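PDB 6KPB: scarecrow-like protein 3 from Arabidopsis thaliana, which probably acts as a transcription factor in plant development and, as a homodimer, binds zinc finger proteins such as JACKDAW/IDD10. Local coordinates for residues 175-180 with 213-218; 58-63 with 80-85. One frame throughout, in Å; residues are numbered along the deposited sequence.

Contact 1 of 2, residues 175-180 with 213-218; sequences SEPAQW and AHRLIE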
ATOM      1  N   SER A 175     -22.628   2.552  -6.516  1.00 97.47           N
ATOM      2  CA  SER A 175     -21.317   2.197  -7.047  1.00 95.07           C
ATOM      3  C   SER A 175     -21.359   1.640  -8.462  1.00103.56           C
ATOM      4  O   SER A 175     -20.473   1.945  -9.262  1.00117.38           O
ATOM      5  CB  SER A 175     -20.631   1.184  -6.122  1.00 99.10           C
ATOM      6  OG  SER A 175     -21.515   0.137  -5.761  1.00107.54           O
ATOM      7  N   GLU A 176     -22.367   0.838  -8.799  1.00 95.65           N
ATOM      8  CA  GLU A 176     -22.455   0.236 -10.126  1.00 90.04           C
ATOM      9  C   GLU A 176     -23.634   0.820 -10.891  1.00 89.73           C
ATOM     10  O   GLU A 176     -24.791   0.603 -10.497  1.00 86.19           O
ATOM     11  CB  GLU A 176     -22.593  -1.284 -10.020  1.00 77.99           C
ATOM     12  CG  GLU A 176     -22.732  -1.972 -11.367  1.00 87.62           C
ATOM     13  CD  GLU A 176     -21.527  -1.752 -12.256  1.00106.60           C
ATOM     14  OE1 GLU A 176     -20.399  -2.065 -11.819  1.00109.10           O
ATOM     15  OE2 GLU A 176     -21.705  -1.252 -13.389  1.00111.64           O
ATOM     16  N   PRO A 177     -23.402   1.558 -11.981  1.00 83.83           N
ATOM     17  CA  PRO A 177     -24.527   2.122 -12.744  1.00 81.72           C
ATOM     18  C   PRO A 177     -25.325   1.094 -13.532  1.00 85.29           C
ATOM     19  O   PRO A 177     -26.396   1.444 -14.045  1.00 93.37           O
ATOM     20  CB  PRO A 177     -23.843   3.129 -13.680  1.00 84.44           C
ATOM     21  CG  PRO A 177     -22.451   2.625 -13.822  1.00 81.04           C
ATOM     22  CD  PRO A 177     -22.098   2.012 -12.496  1.00 91.65           C
ATOM     23  N   ALA A 178     -24.852  -0.151 -13.642  1.00 89.94           N
ATOM     24  CA  ALA A 178     -25.595  -1.169 -14.378  1.00 86.22           C
ATOM     25  C   ALA A 178     -26.952  -1.465 -13.755  1.00 87.47           C
ATOM     26  O   ALA A 178     -27.856  -1.938 -14.452  1.00 87.63           O
ATOM     27  CB  ALA A 178     -24.775  -2.458 -14.463  1.00 72.44           C
ATOM     28  N   GLN A 179     -27.113  -1.196 -12.458  1.00 86.49           N
ATOM     29  CA  GLN A 179     -28.384  -1.460 -11.795  1.00 85.61           C
ATOM     30  C   GLN A 179     -29.495  -0.580 -12.354  1.00 88.33           C
ATOM     31  O   GLN A 179     -30.614  -1.054 -12.583  1.00 93.08           O
ATOM     32  CB  GLN A 179     -28.239  -1.245 -10.289  1.00 86.26           C
ATOM     33  CG  GLN A 179     -29.534  -1.374  -9.508  1.00 88.82           C
ATOM     34  CD  GLN A 179     -29.324  -1.219  -8.014  1.00101.51           C
ATOM     35  OE1 GLN A 179     -28.353  -0.600  -7.576  1.00109.95           O
ATOM     36  NE2 GLN A 179     -30.228  -1.785  -7.225  1.00 98.21           N
ATOM     37  N   TRP A 180     -29.209   0.702 -12.581  1.00 87.65           N
ATOM     38  CA  TRP A 180     -30.232   1.635 -13.032  1.00 89.95           C
ATOM     39  C   TRP A 180     -30.246   1.839 -14.542  1.00 92.07           C
ATOM     40  O   TRP A 180     -31.237   2.357 -15.068  1.00 94.37           O
ATOM     41  CB  TRP A 180     -30.061   2.992 -12.338  1.00 73.17           C
ATOM     42  CG  TRP A 180     -29.862   2.883 -10.850  1.00 77.68           C
ATOM     43  CD1 TRP A 180     -28.830   3.398 -10.121  1.00 84.30           C
ATOM     44  CD2 TRP A 180     -30.711   2.201  -9.913  1.00 75.41           C
ATOM     45  NE1 TRP A 180     -28.986   3.089  -8.792  1.00 88.51           N
ATOM     46  CE2 TRP A 180     -30.132   2.354  -8.638  1.00 75.84           C
ATOM     47  CE3 TRP A 180     -31.904   1.480 -10.028  1.00 76.04           C
ATOM     48  CZ2 TRP A 180     -30.703   1.812  -7.488  1.00 73.07           C
ATOM     49  CZ3 TRP A 180     -32.468   0.942  -8.885  1.00 69.53           C
ATOM     50  CH2 TRP A 180     -31.867   1.111  -7.632  1.00 71.36           C
ATOM     51  N   ALA A 213     -23.254   9.272 -12.511  1.00102.75           N
ATOM     52  CA  ALA A 213     -24.034  10.395 -13.021  1.00 90.44           C
ATOM     53  C   ALA A 213     -23.825  10.575 -14.517  1.00101.78           C
ATOM     54  O   ALA A 213     -24.788  10.743 -15.274  1.00116.79           O
ATOM     55  CB  ALA A 213     -23.663  11.673 -12.269  1.00 86.15           C
ATOM     56  N   HIS A 214     -22.567  10.537 -14.963  1.00 96.71           N
ATOM     57  CA  HIS A 214     -22.282  10.697 -16.385  1.00104.81           C
ATOM     58  C   HIS A 214     -22.932   9.594 -17.208  1.00105.05           C
ATOM     59  O   HIS A 214     -23.517   9.860 -18.266  1.00101.97           O
ATOM     60  CB  HIS A 214     -20.770  10.715 -16.621  1.00108.29           C
ATOM     61  CG  HIS A 214     -20.384  10.735 -18.067  1.00114.93           C
ATOM     62  ND1 HIS A 214     -20.131   9.586 -18.786  1.00118.05           N
ATOM     63  CD2 HIS A 214     -20.210  11.764 -18.929  1.00119.33           C
ATOM     64  CE1 HIS A 214     -19.817   9.906 -20.029  1.00119.94           C
ATOM     65  NE2 HIS A 214     -19.857  11.222 -20.142  1.00121.15           N
ATOM     66  N   ARG A 215     -22.850   8.348 -16.739  1.00 99.27           N
ATOM     67  CA  ARG A 215     -23.390   7.239 -17.516  1.00 96.20           C
ATOM     68  C   ARG A 215     -24.913   7.255 -17.523  1.00101.82           C
ATOM     69  O   ARG A 215     -25.529   6.941 -18.541  1.00100.68           O
ATOM     70  CB  ARG A 215     -22.884   5.904 -16.964  1.00 95.34           C
ATOM     71  CG  ARG A 215     -22.967   4.752 -17.952  1.00111.82           C
ATOM     72  CD  ARG A 215     -21.606   4.108 -18.162  1.00108.88           C
ATOM     73  NE  ARG A 215     -21.720   2.710 -18.567  1.00116.48           N
ATOM     74  CZ  ARG A 215     -21.627   1.680 -17.731  1.00118.18           C
ATOM     75  NH1 ARG A 215     -21.418   1.889 -16.439  1.00118.34           N
ATOM     76  NH2 ARG A 215     -21.743   0.441 -18.189  1.00121.92           N
ATOM     77  N   LEU A 216     -25.531   7.618 -16.397  1.00102.13           N
ATOM     78  CA  LEU A 216     -26.990   7.620 -16.328  1.00 91.91           C
ATOM     79  C   LEU A 216     -27.586   8.755 -17.153  1.00 95.42           C
ATOM     80  O   LEU A 216     -28.568   8.553 -17.875  1.00104.72           O
ATOM     81  CB  LEU A 216     -27.448   7.706 -14.873  1.00 84.79           C
ATOM     82  CG  LEU A 216     -27.097   6.510 -13.985  1.00 86.02           C
ATOM     83  CD1 LEU A 216     -27.808   6.605 -12.643  1.00 82.23           C
ATOM     84  CD2 LEU A 216     -27.423   5.195 -14.679  1.00 84.52           C
ATOM     85  N   ILE A 217     -27.009   9.958 -17.058  1.00100.38           N
ATOM     86  CA  ILE A 217     -27.507  11.078 -17.855  1.00100.20           C
ATOM     87  C   ILE A 217     -27.319  10.798 -19.339  1.00104.29           C
ATOM     88  O   ILE A 217     -28.184  11.119 -20.163  1.00106.67           O
ATOM     89  CB  ILE A 217     -26.815  12.390 -17.437  1.00 93.93           C
ATOM     90  CG1 ILE A 217     -27.132  12.731 -15.981  1.00 95.01           C
ATOM     91  CG2 ILE A 217     -27.237  13.537 -18.345  1.00 83.08           C
ATOM     92  CD1 ILE A 217     -26.496  14.026 -15.510  1.00103.01           C
ATOM     93  N   GLU A 218     -26.187  10.188 -19.703  1.00115.12           N
ATOM     94  CA  GLU A 218     -25.925   9.881 -21.104  1.00116.02           C
ATOM     95  C   GLU A 218     -26.957   8.910 -21.662  1.00107.63           C
ATOM     96  O   GLU A 218     -27.429   9.076 -22.793  1.00108.26           O
ATOM     97  CB  GLU A 218     -24.515   9.309 -21.257  1.00124.94           C
ATOM     98  CG  GLU A 218     -24.062   9.135 -22.696  1.00130.55           C
ATOM     99  CD  GLU A 218     -22.732   8.415 -22.798  1.00131.80           C
ATOM    100  OE1 GLU A 218     -22.476   7.522 -21.963  1.00128.47           O
ATOM    101  OE2 GLU A 218     -21.941   8.746 -23.706  1.00134.79           O
TER
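Leu216 reaches from segment 213-218 of helix 206-223 into the turn of 175-180, and one of its methyl groups does most of the apolar work. CD2 of Leu216 lies 4.2 Å from Trp180 CB and 4.3 Å from Pro177 CB, so a single branch meets both side chains. The same CD2 is 3.9 Å from Pro177 O, a van der Waals approach to a backbone carbonyl. Trp180 takes part through its CB: with CG anti to its own carbonyl carbon (chi1 -47°), the indole leads away from Leu216, and Leu216 CD1 comes to it only obliquely. Gln179 CG packs over one face of the indole, toward the rim.

The contact lies where two consecutive beta-alpha-beta units of a Rossmann-like core meet. The parallel strands 166-171, 196-203 and 227-233 are joined by helices 178-189 and 206-223, and this contact brings the start of the first helix against the second. Trp180 NE1 is hydrogen-bonded to Asp171 OD2, in the last residue of the VHIID motif, while Leu216 also packs on Phe227 and Phe229 of strand 227-233.

Toward the exposed margin, Arg215 crosses Pro177 at about a right angle, its chain bent at chi2 (123°). NH1 is modelled 2.9 Å from Pro177 CG, too close for an ordinary contact, and the exact position of the guanidinium is therefore doubtful.

Electrostatics add little that is specific. Glu176 OE2 approaches the guanidinium at its edge, near its plane, but 4.4 Å from Arg215 NH1 it is too far for a salt bridge; at most the opposite charges attract mildly. That same OE2 accepts a weak capping bond from Ala178 N (3.3 Å, 150° at the hydrogen), where the chain turns into its helix.

Contact 2 of 2, residues 58-63 with 80-85; sequences HLLLTC and EQLSHL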
ATOM      1  N   HIS A  58      -7.153 -27.396  11.246  1.00113.40           N
ATOM      2  CA  HIS A  58      -6.781 -27.606  12.642  1.00119.00           C
ATOM      3  C   HIS A  58      -5.955 -26.440  13.175  1.00112.92           C
ATOM      4  O   HIS A  58      -6.212 -25.942  14.277  1.00106.68           O
ATOM      5  CB  HIS A  58      -6.021 -28.926  12.782  1.00125.00           C
ATOM      6  CG  HIS A  58      -5.640 -29.263  14.190  1.00129.70           C
ATOM      7  ND1 HIS A  58      -6.565 -29.612  15.150  1.00131.98           N
ATOM      8  CD2 HIS A  58      -4.431 -29.309  14.798  1.00130.08           C
ATOM      9  CE1 HIS A  58      -5.943 -29.854  16.290  1.00134.98           C
ATOM     10  NE2 HIS A  58      -4.647 -29.677  16.104  1.00132.51           N
ATOM     11  N   LEU A  59      -4.970 -25.978  12.401  1.00111.60           N
ATOM     12  CA  LEU A  59      -4.166 -24.834  12.826  1.00111.93           C
ATOM     13  C   LEU A  59      -5.033 -23.605  13.073  1.00109.76           C
ATOM     14  O   LEU A  59      -4.828 -22.879  14.052  1.00104.32           O
ATOM     15  CB  LEU A  59      -3.095 -24.527  11.779  1.00115.61           C
ATOM     16  CG  LEU A  59      -1.692 -25.123  11.923  1.00120.97           C
ATOM     17  CD1 LEU A  59      -1.137 -25.526  10.572  1.00117.66           C
ATOM     18  CD2 LEU A  59      -0.762 -24.128  12.604  1.00125.03           C
ATOM     19  N   LEU A  60      -6.012 -23.358  12.198  1.00102.74           N
ATOM     20  CA  LEU A  60      -6.852 -22.175  12.351  1.00 90.25           C
ATOM     21  C   LEU A  60      -7.645 -22.232  13.650  1.00 97.65           C
ATOM     22  O   LEU A  60      -7.658 -21.269  14.425  1.00 93.21           O
ATOM     23  CB  LEU A  60      -7.789 -22.032  11.151  1.00 89.63           C
ATOM     24  CG  LEU A  60      -7.127 -21.649   9.825  1.00 93.63           C
ATOM     25  CD1 LEU A  60      -8.127 -21.673   8.678  1.00 88.08           C
ATOM     26  CD2 LEU A  60      -6.465 -20.281   9.931  1.00 93.49           C
ATOM     27  N   LEU A  61      -8.312 -23.359  13.908  1.00104.60           N
ATOM     28  CA  LEU A  61      -9.063 -23.501  15.151  1.00109.36           C
ATOM     29  C   LEU A  61      -8.134 -23.503  16.359  1.00112.53           C
ATOM     30  O   LEU A  61      -8.440 -22.885  17.386  1.00116.31           O
ATOM     31  CB  LEU A  61      -9.903 -24.777  15.120  1.00117.71           C
ATOM     32  CG  LEU A  61     -11.263 -24.729  14.418  1.00118.69           C
ATOM     33  CD1 LEU A  61     -11.115 -24.758  12.906  1.00119.77           C
ATOM     34  CD2 LEU A  61     -12.133 -25.878  14.898  1.00123.49           C
ATOM     35  N   THR A  62      -6.992 -24.187  16.252  1.00115.36           N
ATOM     36  CA  THR A  62      -6.043 -24.232  17.360  1.00119.02           C
ATOM     37  C   THR A  62      -5.515 -22.842  17.683  1.00116.12           C
ATOM     38  O   THR A  62      -5.561 -22.398  18.836  1.00120.37           O
ATOM     39  CB  THR A  62      -4.887 -25.175  17.029  1.00122.34           C
ATOM     40  OG1 THR A  62      -5.398 -26.374  16.434  1.00134.87           O
ATOM     41  CG2 THR A  62      -4.116 -25.529  18.292  1.00122.70           C
ATOM     42  N   CYS A  63      -5.008 -22.137  16.667  1.00115.56           N
ATOM     43  CA  CYS A  63      -4.507 -20.782  16.872  1.00108.75           C
ATOM     44  C   CYS A  63      -5.568 -19.888  17.496  1.00106.03           C
ATOM     45  O   CYS A  63      -5.283 -19.137  18.435  1.00107.38           O
ATOM     46  CB  CYS A  63      -4.028 -20.195  15.545  1.00105.92           C
ATOM     47  SG  CYS A  63      -3.552 -18.455  15.631  1.00109.68           S
ATOM     48  N   GLU A  80       3.354 -19.536  12.828  1.00109.20           N
ATOM     49  CA  GLU A  80       4.543 -19.923  12.073  1.00110.72           C
ATOM     50  C   GLU A  80       4.244 -21.091  11.142  1.00105.64           C
ATOM     51  O   GLU A  80       4.683 -21.101   9.984  1.00106.86           O
ATOM     52  CB  GLU A  80       5.678 -20.278  13.034  1.00111.20           C
ATOM     53  CG  GLU A  80       6.936 -20.821  12.366  1.00128.87           C
ATOM     54  CD  GLU A  80       7.953 -19.738  12.057  1.00141.20           C
ATOM     55  OE1 GLU A  80       8.490 -19.726  10.930  1.00141.43           O
ATOM     56  OE2 GLU A  80       8.214 -18.900  12.946  1.00147.29           O
ATOM     57  N   GLN A  81       3.495 -22.084  11.627  1.00101.32           N
ATOM     58  CA  GLN A  81       3.135 -23.223  10.789  1.00105.15           C
ATOM     59  C   GLN A  81       2.228 -22.799   9.641  1.00105.93           C
ATOM     60  O   GLN A  81       2.399 -23.257   8.505  1.00103.79           O
ATOM     61  CB  GLN A  81       2.454 -24.300  11.633  1.00110.46           C
ATOM     62  CG  GLN A  81       3.276 -24.791  12.811  1.00124.07           C
ATOM     63  CD  GLN A  81       3.506 -26.286  12.769  1.00129.71           C
ATOM     64  OE1 GLN A  81       3.837 -26.845  11.722  1.00136.86           O
ATOM     65  NE2 GLN A  81       3.327 -26.946  13.906  1.00132.13           N
ATOM     66  N   LEU A  82       1.255 -21.927   9.920  1.00106.96           N
ATOM     67  CA  LEU A  82       0.323 -21.495   8.884  1.00 98.73           C
ATOM     68  C   LEU A  82       1.039 -20.762   7.757  1.00101.54           C
ATOM     69  O   LEU A  82       0.662 -20.893   6.587  1.00105.27           O
ATOM     70  CB  LEU A  82      -0.757 -20.601   9.494  1.00 97.21           C
ATOM     71  CG  LEU A  82      -1.853 -21.285  10.312  1.00 98.91           C
ATOM     72  CD1 LEU A  82      -2.482 -20.304  11.287  1.00 96.51           C
ATOM     73  CD2 LEU A  82      -2.908 -21.862   9.383  1.00 98.42           C
ATOM     74  N   SER A  83       2.077 -19.991   8.090  1.00102.91           N
ATOM     75  CA  SER A  83       2.746 -19.169   7.084  1.00110.44           C
ATOM     76  C   SER A  83       3.361 -20.021   5.981  1.00110.61           C
ATOM     77  O   SER A  83       3.267 -19.677   4.797  1.00115.91           O
ATOM     78  CB  SER A  83       3.815 -18.301   7.745  1.00120.96           C
ATOM     79  OG  SER A  83       3.236 -17.394   8.667  1.00130.71           O
ATOM     80  N   HIS A  84       3.989 -21.138   6.345  1.00109.05           N
ATOM     81  CA  HIS A  84       4.655 -21.963   5.344  1.00117.65           C
ATOM     82  C   HIS A  84       3.671 -22.778   4.514  1.00116.26           C
ATOM     83  O   HIS A  84       3.940 -23.048   3.337  1.00130.33           O
ATOM     84  CB  HIS A  84       5.672 -22.887   6.013  1.00133.90           C
ATOM     85  CG  HIS A  84       7.033 -22.281   6.156  1.00151.37           C
ATOM     86  ND1 HIS A  84       8.001 -22.388   5.181  1.00158.61           N
ATOM     87  CD2 HIS A  84       7.588 -21.557   7.157  1.00156.64           C
ATOM     88  CE1 HIS A  84       9.093 -21.759   5.576  1.00160.99           C
ATOM     89  NE2 HIS A  84       8.869 -21.246   6.772  1.00158.96           N
ATOM     90  N   LEU A  85       2.538 -23.177   5.092  1.00102.69           N
ATOM     91  CA  LEU A  85       1.575 -23.988   4.356  1.00107.40           C
ATOM     92  C   LEU A  85       0.615 -23.133   3.536  1.00108.58           C
ATOM     93  O   LEU A  85       0.362 -23.430   2.365  1.00107.69           O
ATOM     94  CB  LEU A  85       0.793 -24.887   5.317  1.00103.74           C
ATOM     95  CG  LEU A  85       1.581 -25.969   6.054  1.00107.97           C
ATOM     96  CD1 LEU A  85       0.633 -26.968   6.701  1.00112.27           C
ATOM     97  CD2 LEU A  85       2.551 -26.670   5.116  1.00 98.07           C
TER
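Leu59 and Leu82 bury the most surface here, sliding past each other in opposite directions; the segments 58-63 and 80-85 run nearly antiparallel (153°), their axes 10.2 Å apart at closest approach. The root of one leucine meets a branch of the other: Leu59 CB lies 3.6 Å from Leu82 CD2. In return, Leu59 CD2 comes within 3.8 Å of Leu82 CG. The Leu82 methyl CD2 is shared, for the side chain of Leu60 crosses that of Leu82 at about a right angle and brings its CD2 to 3.9 Å from Leu82 CD2.

Gln81 contributes its aliphatic part, CB and CG. Leu59 crosses this side chain at about a right angle, and its CD2 presses to 3.4 Å from Gln81 CB, a tight fit. In Leu59 both chi1 (-94°) and chi2 (142°) lie off the staggered positions. The amide end of Gln81 leads away from the partner helix.

The pair forms a helical hairpin within leucine repeat I. From helix 72-85, Glu80 makes a salt bridge to Lys117 of the second subunit. Within the chain, helix 92-109 closes over the hairpin, with Thr101 touching both Leu60 and Leu82, and Leu60 also packs on Leu368 of helix 360-381.

Contacts 1 and 2 lie on opposite sides of the chain's centre, about 29 Å apart at their nearest atoms, and share no helix or strand. Both are buried contacts, centred about 19 Å and 28 Å from the chain's centre respectively, and each has one exposed long side chain at its margin, Arg215 in the first and Gln81 in the second. Their settings differ. In contact 1, within the Rossmann-like core, Pro177 and its carbonyl meet a neighbouring helix, with Glu176 only a distant opposite charge to Arg215. Contact 2 sets helix against helix in an all-helical part, almost wholly through leucines, with the second subunit close by; contact 1 touches no other chain.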